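Local coordinates for dephospho-CoA kinase (Mycobacterium paratuberculosis, PDB 6N39), which probably catalyses the ATP-dependent phosphorylation of the 3'-hydroxyl of dephospho-CoA, the last step of coenzyme A biosynthesis, and carries a C-terminal UPF0157 domain involved in its folding, at residues A[23-28]-A[192-197]; A[122-127]-A[166-171]; A[217-222]-A[387-392]. One frame throughout, in Å; residues are numbered along the deposited sequence.

Contact 1: residues A[23-28]-A[192-197]. With ACT (acetate ion), chain B.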
loop_
_atom_site.group_PDB
_atom_site.type_symbol
_atom_site.label_atom_id
_atom_site.label_comp_id
_atom_site.label_asym_id
_atom_site.label_seq_id
_atom_site.Cartn_x
_atom_site.Cartn_y
_atom_site.Cartn_z
ATOM N N SER A 23 0.301 -13.636 -16.672
ATOM C CA SER A 23 -0.175 -14.996 -16.417
ATOM C C SER A 23 0.961 -15.924 -16.008
ATOM O O SER A 23 0.776 -16.794 -15.148
ATOM C CB SER A 23 -0.884 -15.548 -17.659
ATOM O OG SER A 23 -2.118 -14.886 -17.848
ATOM N N ALA A 24 2.137 -15.761 -16.616
ATOM C CA ALA A 24 3.298 -16.549 -16.210
ATOM C C ALA A 24 3.675 -16.280 -14.754
ATOM O O ALA A 24 4.000 -17.209 -14.004
ATOM C CB ALA A 24 4.475 -16.254 -17.141
ATOM N N LEU A 25 3.619 -15.017 -14.326
ATOM C CA LEU A 25 4.008 -14.706 -12.954
ATOM C C LEU A 25 2.969 -15.229 -11.978
ATOM O O LEU A 25 3.306 -15.737 -10.900
ATOM C CB LEU A 25 4.206 -13.196 -12.789
ATOM C CG LEU A 25 4.456 -12.682 -11.366
ATOM C CD1 LEU A 25 5.626 -13.422 -10.685
ATOM C CD2 LEU A 25 4.738 -11.198 -11.389
ATOM N N SER A 26 1.697 -15.109 -12.349
ATOM C CA SER A 26 0.621 -15.710 -11.577
ATOM C C SER A 26 0.860 -17.208 -11.375
ATOM O O SER A 26 0.735 -17.728 -10.263
ATOM C CB SER A 26 -0.701 -15.448 -12.311
ATOM O OG SER A 26 -1.781 -16.069 -11.665
ATOM N N SER A 27 1.209 -17.917 -12.449
ATOM C CA SER A 27 1.484 -19.344 -12.321
ATOM C C SER A 27 2.688 -19.600 -11.418
ATOM O O SER A 27 2.687 -20.557 -10.638
ATOM C CB SER A 27 1.697 -19.958 -13.705
ATOM O OG SER A 27 2.130 -21.304 -13.601
ATOM N N ALA A 28 3.726 -18.763 -11.515
ATOM C CA ALA A 28 4.898 -18.917 -10.649
ATOM C C ALA A 28 4.524 -18.787 -9.168
ATOM O O ALA A 28 4.960 -19.591 -8.316
ATOM C CB ALA A 28 5.957 -17.883 -11.040
ATOM N N GLN A 192 12.245 -18.341 -10.598
ATOM C CA GLN A 192 13.202 -18.099 -9.521
ATOM C C GLN A 192 12.946 -16.755 -8.841
ATOM O O GLN A 192 12.956 -16.651 -7.606
ATOM C CB GLN A 192 14.620 -18.152 -10.083
ATOM C CG GLN A 192 15.723 -17.965 -9.032
ATOM C CD GLN A 192 17.093 -18.003 -9.664
ATOM O OE1 GLN A 192 17.264 -17.567 -10.805
ATOM N NE2 GLN A 192 18.079 -18.521 -8.935
ATOM N N ARG A 193 12.729 -15.704 -9.638
ATOM C CA ARG A 193 12.490 -14.379 -9.074
ATOM C C ARG A 193 11.215 -14.361 -8.236
ATOM O O ARG A 193 11.187 -13.792 -7.130
ATOM C CB ARG A 193 12.414 -13.354 -10.210
ATOM C CG ARG A 193 12.278 -11.919 -9.753
ATOM C CD ARG A 193 13.586 -11.402 -9.159
ATOM N NE ARG A 193 13.398 -10.083 -8.555
ATOM C CZ ARG A 193 13.387 -9.857 -7.244
ATOM N NH1 ARG A 193 13.568 -10.859 -6.395
ATOM N NH2 ARG A 193 13.206 -8.626 -6.780
ATOM N N ALA A 194 10.149 -14.991 -8.742
ATOM C CA ALA A 194 8.897 -15.047 -7.995
ATOM C C ALA A 194 9.077 -15.792 -6.675
ATOM O O ALA A 194 8.547 -15.371 -5.638
ATOM C CB ALA A 194 7.803 -15.704 -8.842
ATOM N N GLN A 195 9.832 -16.898 -6.685
ATOM C CA GLN A 195 10.045 -17.620 -5.436
ATOM C C GLN A 195 10.904 -16.822 -4.460
ATOM O O GLN A 195 10.759 -16.964 -3.241
ATOM C CB GLN A 195 10.704 -18.972 -5.690
ATOM C CG GLN A 195 10.682 -19.854 -4.450
ATOM C CD GLN A 195 11.392 -21.163 -4.663
ATOM O OE1 GLN A 195 12.610 -21.197 -4.860
ATOM N NE2 GLN A 195 10.641 -22.257 -4.623
ATOM N N GLN A 196 11.825 -16.017 -4.973
ATOM C CA GLN A 196 12.615 -15.135 -4.121
ATOM C C GLN A 196 11.714 -14.138 -3.390
ATOM O O GLN A 196 11.850 -13.913 -2.181
ATOM C CB GLN A 196 13.623 -14.414 -5.008
ATOM C CG GLN A 196 14.957 -14.104 -4.479
ATOM C CD GLN A 196 15.883 -13.757 -5.635
ATOM O OE1 GLN A 196 16.009 -12.591 -6.014
ATOM N NE2 GLN A 196 16.498 -14.781 -6.232
ATOM N N VAL A 197 10.796 -13.521 -4.124
ATOM C CA VAL A 197 9.849 -12.588 -3.513
ATOM C C VAL A 197 8.929 -13.315 -2.537
ATOM O O VAL A 197 8.622 -12.806 -1.449
ATOM C CB VAL A 197 9.055 -11.859 -4.610
ATOM C CG1 VAL A 197 7.808 -11.218 -4.032
ATOM C CG2 VAL A 197 9.947 -10.826 -5.288
HETATM C C ACT B . 0.513 -12.097 -20.014
HETATM O O ACT B . 1.085 -11.060 -20.466
HETATM O OXT ACT B . -0.590 -12.178 -19.393
HETATM C CH3 ACT B . 1.256 -13.479 -20.241
#
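This is a buried helix-to-helix contact made purely of methyl groups, where A194 of helix 187-210 meets A28 and L25 of helix 22-31 beside the parallel sheet of the kinase domain. A194 aims its methyl at A28 CB, 3.6 Å from its own CB, and the A28 methyl is met obliquely. With side chains this short the backbones come close, the CA atoms of A28 and A194 lying 6.2 Å apart. The second half of the contact is a leucine branch: with CG of L25 anti to the backbone N (chi1 173°) and chi2 at 53°, CD1 comes to 3.7 Å from A194 CB, so the alanine methyl touches both. L25 also touches L14, V136, V138 and L181 of the sheet.

Helix 22-31 is the helix that follows the P-loop, the Walker A element of a strand-loop-helix unit begun by strand 10-16, and S23 and A24 belong to its predicted ATP-binding residues. At that end an acetate, probably from the crystallisation liquor, takes a hydrogen bond on OXT from S23 N (3.2 Å, N-H...O 153°) and a weak one from S23 OG; G21 N also binds the ion. Donors so arranged are consistent with a loop built to hold nucleotide phosphate. Next along the helix, A24 touches L190 of helix 187-210.

Contact 2: residues A[122-127]-A[166-171]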
loop_
_atom_site.group_PDB
_atom_site.type_symbol
_atom_site.label_atom_id
_atom_site.label_comp_id
_atom_site.label_asym_id
_atom_site.label_seq_id
_atom_site.Cartn_x
_atom_site.Cartn_y
_atom_site.Cartn_z
ATOM N N LEU A 122 -6.733 -4.059 -15.206
ATOM C CA LEU A 122 -6.875 -2.606 -15.218
ATOM C C LEU A 122 -6.606 -1.989 -13.846
ATOM O O LEU A 122 -7.121 -0.909 -13.531
ATOM C CB LEU A 122 -8.259 -2.206 -15.736
ATOM C CG LEU A 122 -8.463 -2.539 -17.218
ATOM C CD1 LEU A 122 -9.843 -2.111 -17.723
ATOM C CD2 LEU A 122 -7.373 -1.895 -18.055
ATOM N N LEU A 123 -5.788 -2.656 -13.028
ATOM C CA LEU A 123 -5.506 -2.159 -11.683
ATOM C C LEU A 123 -4.963 -0.734 -11.717
ATOM O O LEU A 123 -5.455 0.150 -11.008
ATOM C CB LEU A 123 -4.522 -3.103 -10.983
ATOM C CG LEU A 123 -4.137 -2.859 -9.517
ATOM C CD1 LEU A 123 -3.702 -4.168 -8.900
ATOM C CD2 LEU A 123 -3.003 -1.861 -9.380
ATOM N N VAL A 124 -3.947 -0.497 -12.547
ATOM C CA VAL A 124 -3.307 0.813 -12.594
ATOM C C VAL A 124 -4.230 1.838 -13.247
ATOM O O VAL A 124 -4.394 2.956 -12.744
ATOM C CB VAL A 124 -1.954 0.719 -13.324
ATOM C CG1 VAL A 124 -1.303 2.081 -13.421
ATOM C CG2 VAL A 124 -1.025 -0.270 -12.611
ATOM N N GLU A 125 -4.873 1.464 -14.359
ATOM C CA GLU A 125 -5.664 2.434 -15.109
ATOM C C GLU A 125 -6.838 2.973 -14.303
ATOM O O GLU A 125 -7.297 4.092 -14.556
ATOM C CB GLU A 125 -6.183 1.818 -16.410
ATOM C CG GLU A 125 -5.110 1.558 -17.449
ATOM C CD GLU A 125 -4.356 0.246 -17.255
ATOM O OE1 GLU A 125 -4.513 -0.431 -16.204
ATOM O OE2 GLU A 125 -3.585 -0.105 -18.176
ATOM N N SER A 126 -7.361 2.196 -13.357
ATOM C CA SER A 126 -8.558 2.607 -12.640
ATOM C C SER A 126 -8.270 2.973 -11.185
ATOM O O SER A 126 -9.202 3.249 -10.426
ATOM C CB SER A 126 -9.623 1.513 -12.732
ATOM O OG SER A 126 -9.130 0.317 -12.166
ATOM N N GLY A 127 -7.003 3.035 -10.793
ATOM C CA GLY A 127 -6.653 3.524 -9.472
ATOM C C GLY A 127 -7.017 2.592 -8.337
ATOM O O GLY A 127 -7.374 3.061 -7.249
ATOM N N ALA A 166 -2.085 1.758 -25.864
ATOM C CA ALA A 166 -3.381 2.155 -25.329
ATOM C C ALA A 166 -3.523 1.892 -23.832
ATOM O O ALA A 166 -4.528 2.307 -23.248
ATOM C CB ALA A 166 -4.502 1.440 -26.080
ATOM N N GLN A 167 -2.567 1.219 -23.199
ATOM C CA GLN A 167 -2.640 0.937 -21.776
ATOM C C GLN A 167 -1.825 1.966 -20.997
ATOM O O GLN A 167 -1.273 2.914 -21.559
ATOM C CB GLN A 167 -2.138 -0.479 -21.471
ATOM C CG GLN A 167 -2.832 -1.603 -22.226
ATOM C CD GLN A 167 -2.324 -2.963 -21.780
ATOM O OE1 GLN A 167 -1.116 -3.190 -21.701
ATOM N NE2 GLN A 167 -3.243 -3.862 -21.458
ATOM N N ALA A 168 -1.715 1.746 -19.688
ATOM C CA ALA A 168 -0.912 2.604 -18.831
ATOM C C ALA A 168 0.560 2.529 -19.216
ATOM O O ALA A 168 1.030 1.536 -19.778
ATOM C CB ALA A 168 -1.090 2.196 -17.369
ATOM N N SER A 169 1.289 3.600 -18.916
ATOM C CA SER A 169 2.731 3.602 -19.112
ATOM C C SER A 169 3.426 2.841 -17.983
ATOM O O SER A 169 2.859 2.603 -16.911
ATOM C CB SER A 169 3.263 5.033 -19.176
ATOM O OG SER A 169 3.238 5.640 -17.888
ATOM N N ASP A 170 4.677 2.448 -18.240
ATOM C CA ASP A 170 5.484 1.827 -17.194
ATOM C C ASP A 170 5.718 2.782 -16.032
ATOM O O ASP A 170 5.901 2.344 -14.897
ATOM C CB ASP A 170 6.826 1.361 -17.768
ATOM C CG ASP A 170 6.774 -0.063 -18.309
ATOM O OD1 ASP A 170 5.778 -0.774 -18.050
ATOM O OD2 ASP A 170 7.739 -0.477 -18.991
ATOM N N GLU A 171 5.723 4.086 -16.298
ATOM C CA GLU A 171 5.923 5.063 -15.236
ATOM C C GLU A 171 4.731 5.093 -14.280
ATOM O O GLU A 171 4.900 5.135 -13.048
ATOM C CB GLU A 171 6.167 6.431 -15.869
ATOM C CG GLU A 171 6.298 7.584 -14.903
ATOM C CD GLU A 171 6.612 8.892 -15.620
ATOM O OE1 GLU A 171 7.262 8.850 -16.689
ATOM O OE2 GLU A 171 6.200 9.958 -15.122
#
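The flat carboxylate of E125 receives A168 above one face, where the alanine CB stands 3.8 Å from CD and 3.5 Å from OE2. On that same side the backbone N of A168 donates to OE2 at 3.0 Å with a nearly straight N-H...O angle of 160°. The donor comes in on the anti side of the oxygen and 33° out of the carboxylate plane, so the bond is tilted. Past the outer end of OE2 lies the CB of Q167, 3.6 Å away. The planar amide of Q167 is engaged in another direction, its OE1 accepting from I18 N, just before the predicted ATP-binding residues.

A bend in the glutamate side chain makes this possible: chi2 of 83° folds the carboxylate over toward 166-171 instead of letting the chain run out straight. V124 CG1 also reaches the alanine methyl, 4.0 Å from A168 CB, so one small residue is held by a polar bond at its N and by apolar contact at its CB.

The loop that presents E125 is a type I beta turn from V124 to G127. Just before it, L122 O is gripped by two donors from opposite faces of its plane, S126 N at 3.1 Å and S126 OG at 2.7 Å. Across the contact, S169 is the N-cap of helix 170-176: its side chain caps a backbone N early in the helix while Q172 OE1 accepts from S169 N, in the manner of a capping box. Through E125 and V124 the loop after strand 115-119 meets the start of that helix; V124 also touches T15 of strand 10-16, I137 of strand 135-139, and Q172, R173 and V176 of helix 170-176.

Contact 3: residues A[217-222]-A[387-392]. With ACT (acetate ion), chain G.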
loop_
_atom_site.group_PDB
_atom_site.type_symbol
_atom_site.label_atom_id
_atom_site.label_comp_id
_atom_site.label_asym_id
_atom_site.label_seq_id
_atom_site.Cartn_x
_atom_site.Cartn_y
_atom_site.Cartn_z
ATOM N N ALA A 217 12.748 -2.133 11.388
ATOM C CA ALA A 217 13.908 -1.793 10.574
ATOM C C ALA A 217 15.160 -1.765 11.439
ATOM O O ALA A 217 15.070 -1.636 12.659
ATOM C CB ALA A 217 13.704 -0.438 9.898
ATOM N N PRO A 218 16.347 -1.889 10.850
ATOM C CA PRO A 218 17.570 -1.869 11.663
ATOM C C PRO A 218 17.795 -0.487 12.247
ATOM O O PRO A 218 17.183 0.499 11.843
ATOM C CB PRO A 218 18.684 -2.240 10.676
ATOM C CG PRO A 218 17.979 -2.762 9.455
ATOM C CD PRO A 218 16.641 -2.093 9.422
ATOM N N VAL A 219 18.706 -0.420 13.222
ATOM C CA VAL A 219 19.047 0.863 13.831
ATOM C C VAL A 219 19.997 1.677 12.966
ATOM O O VAL A 219 20.308 2.822 13.315
ATOM C CB VAL A 219 19.632 0.614 15.237
ATOM C CG1 VAL A 219 19.577 1.874 16.104
ATOM C CG2 VAL A 219 18.877 -0.518 15.903
ATOM N N ARG A 220 20.451 1.136 11.840
ATOM C CA ARG A 220 21.452 1.822 11.030
ATOM C C ARG A 220 20.839 3.020 10.313
ATOM O O ARG A 220 19.821 2.898 9.631
ATOM C CB ARG A 220 22.064 0.857 10.013
ATOM N N LEU A 221 21.458 4.182 10.466
ATOM C CA LEU A 221 21.095 5.323 9.637
ATOM C C LEU A 221 21.501 5.074 8.188
ATOM O O LEU A 221 22.555 4.492 7.915
ATOM C CB LEU A 221 21.777 6.581 10.165
ATOM C CG LEU A 221 21.435 6.870 11.631
ATOM C CD1 LEU A 221 22.275 8.008 12.163
ATOM C CD2 LEU A 221 19.938 7.186 11.752
ATOM N N VAL A 222 20.658 5.508 7.258
ATOM C CA VAL A 222 20.975 5.432 5.833
ATOM C C VAL A 222 20.820 6.825 5.239
ATOM O O VAL A 222 20.100 7.676 5.788
ATOM C CB VAL A 222 20.094 4.398 5.095
ATOM C CG1 VAL A 222 20.314 3.001 5.669
ATOM C CG2 VAL A 222 18.604 4.806 5.124
ATOM N N ASP A 387 16.734 0.327 22.003
ATOM C CA ASP A 387 16.396 1.009 23.249
ATOM C C ASP A 387 17.434 2.070 23.597
ATOM O O ASP A 387 17.083 3.204 23.942
ATOM C CB ASP A 387 16.267 -0.009 24.385
ATOM C CG ASP A 387 15.021 -0.875 24.257
ATOM O OD1 ASP A 387 14.200 -0.620 23.350
ATOM O OD2 ASP A 387 14.868 -1.817 25.067
ATOM N N ALA A 388 18.721 1.711 23.523
ATOM C CA ALA A 388 19.786 2.673 23.803
ATOM C C ALA A 388 19.728 3.852 22.841
ATOM O O ALA A 388 19.976 5.000 23.232
ATOM C CB ALA A 388 21.146 1.986 23.724
ATOM N N TYR A 389 19.396 3.582 21.576
ATOM C CA TYR A 389 19.275 4.641 20.581
ATOM C C TYR A 389 18.160 5.615 20.956
ATOM O O TYR A 389 18.349 6.843 20.954
ATOM C CB TYR A 389 19.030 3.996 19.210
ATOM C CG TYR A 389 18.899 4.965 18.074
ATOM C CD1 TYR A 389 20.021 5.517 17.467
ATOM C CD2 TYR A 389 17.646 5.325 17.596
ATOM C CE1 TYR A 389 19.890 6.417 16.420
ATOM C CE2 TYR A 389 17.507 6.215 16.557
ATOM C CZ TYR A 389 18.625 6.761 15.974
ATOM O OH TYR A 389 18.461 7.650 14.944
ATOM N N VAL A 390 16.991 5.072 21.303
ATOM C CA VAL A 390 15.860 5.890 21.732
ATOM C C VAL A 390 16.235 6.716 22.958
ATOM O O VAL A 390 15.924 7.911 23.038
ATOM C CB VAL A 390 14.634 4.993 22.002
ATOM C CG1 VAL A 390 13.500 5.790 22.669
ATOM C CG2 VAL A 390 14.137 4.353 20.696
ATOM N N ALA A 391 16.899 6.087 23.933
ATOM C CA ALA A 391 17.286 6.785 25.155
ATOM C C ALA A 391 18.234 7.943 24.866
ATOM O O ALA A 391 18.089 9.025 25.447
ATOM C CB ALA A 391 17.930 5.811 26.150
ATOM N N VAL A 392 19.218 7.740 23.984
ATOM C CA VAL A 392 20.155 8.831 23.710
ATOM C C VAL A 392 19.451 9.976 22.984
ATOM O O VAL A 392 19.678 11.150 23.298
ATOM C CB VAL A 392 21.388 8.323 22.934
ATOM C CG1 VAL A 392 22.247 9.494 22.474
ATOM C CG2 VAL A 392 22.210 7.405 23.817
HETATM C C ACT G . 15.439 8.507 12.947
HETATM O O ACT G . 16.132 8.216 13.981
HETATM O OXT ACT G . 15.810 8.676 11.728
HETATM C CH3 ACT G . 13.901 8.698 13.198
#
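Within the C-terminal UPF0157 region, a member of the GrpB family, this contact joins the approach to the short strand 221-222 to the C-terminal helix 386-411. Y389 is the residue that the helix contributes, and V219 and L221 lie along it. With CG anti to the backbone N (chi1 -179°), the tyrosine carries its ring away from the helix alongside these two side chains, which meet its two ends from one side of its plane.

V219 meets the root of the ring. Its CG1 lies 3.7 Å from Y389 CG and 3.8 Å from Y389 CB, and makes an off-centre CH-pi contact in which CG1 is 4.2 Å from the ring centroid and 29° off the normal. The two side chains run past one another in opposite directions, so the valine methyl rests near the CB end while the phenol reaches onward. L221 deals with the far end, crossing the tyrosine obliquely, with CD2 3.5 Å from Y389 OH.

Around the pair, Y389 also touches K375, A378 and A382 of helix 365-382, while L221 N is hydrogen-bonded to E379 OE1 of that helix. V222 pairs with A266 in the small two-stranded antiparallel sheet.

The hydroxyl ends at an acetate, probably from the crystallisation liquor. Y389 OH donates to its oxygen O at 2.6 Å, and that oxygen lies at the ring edge, close to the ring plane. K375 NZ, K393 NZ and K267 N bind the same ion. The tyrosine thus has two kinds of surroundings, hydrocarbon along the ring and a polar site at the oxygen. Two lysines, a backbone N and a phenol donor converging there would favour a negatively charged group, as the bound acetate illustrates.

In the fold
Only contact 1 is fully buried, and its chemistry is correspondingly plain, methyl against methyl between two helices. Contacts 2 and 3 are partly buried. In contact 2 a carboxylate bonds a backbone N across the segments, whereas contacts 1 and 3 have no hydrogen bond across theirs and each has an acetate beside it. Contacts 1 and 2 share the kinase domain, contact 2 nested along the chain inside the loop closed by contact 1, their centres 21 Å apart, and both border strand 10-16 and its P-loop. Contact 3 belongs to the UPF0157 region, its centre 35 Å from that of contact 1; helix 187-210 precedes strand 221-222 and so leads the chain from one domain toward the other.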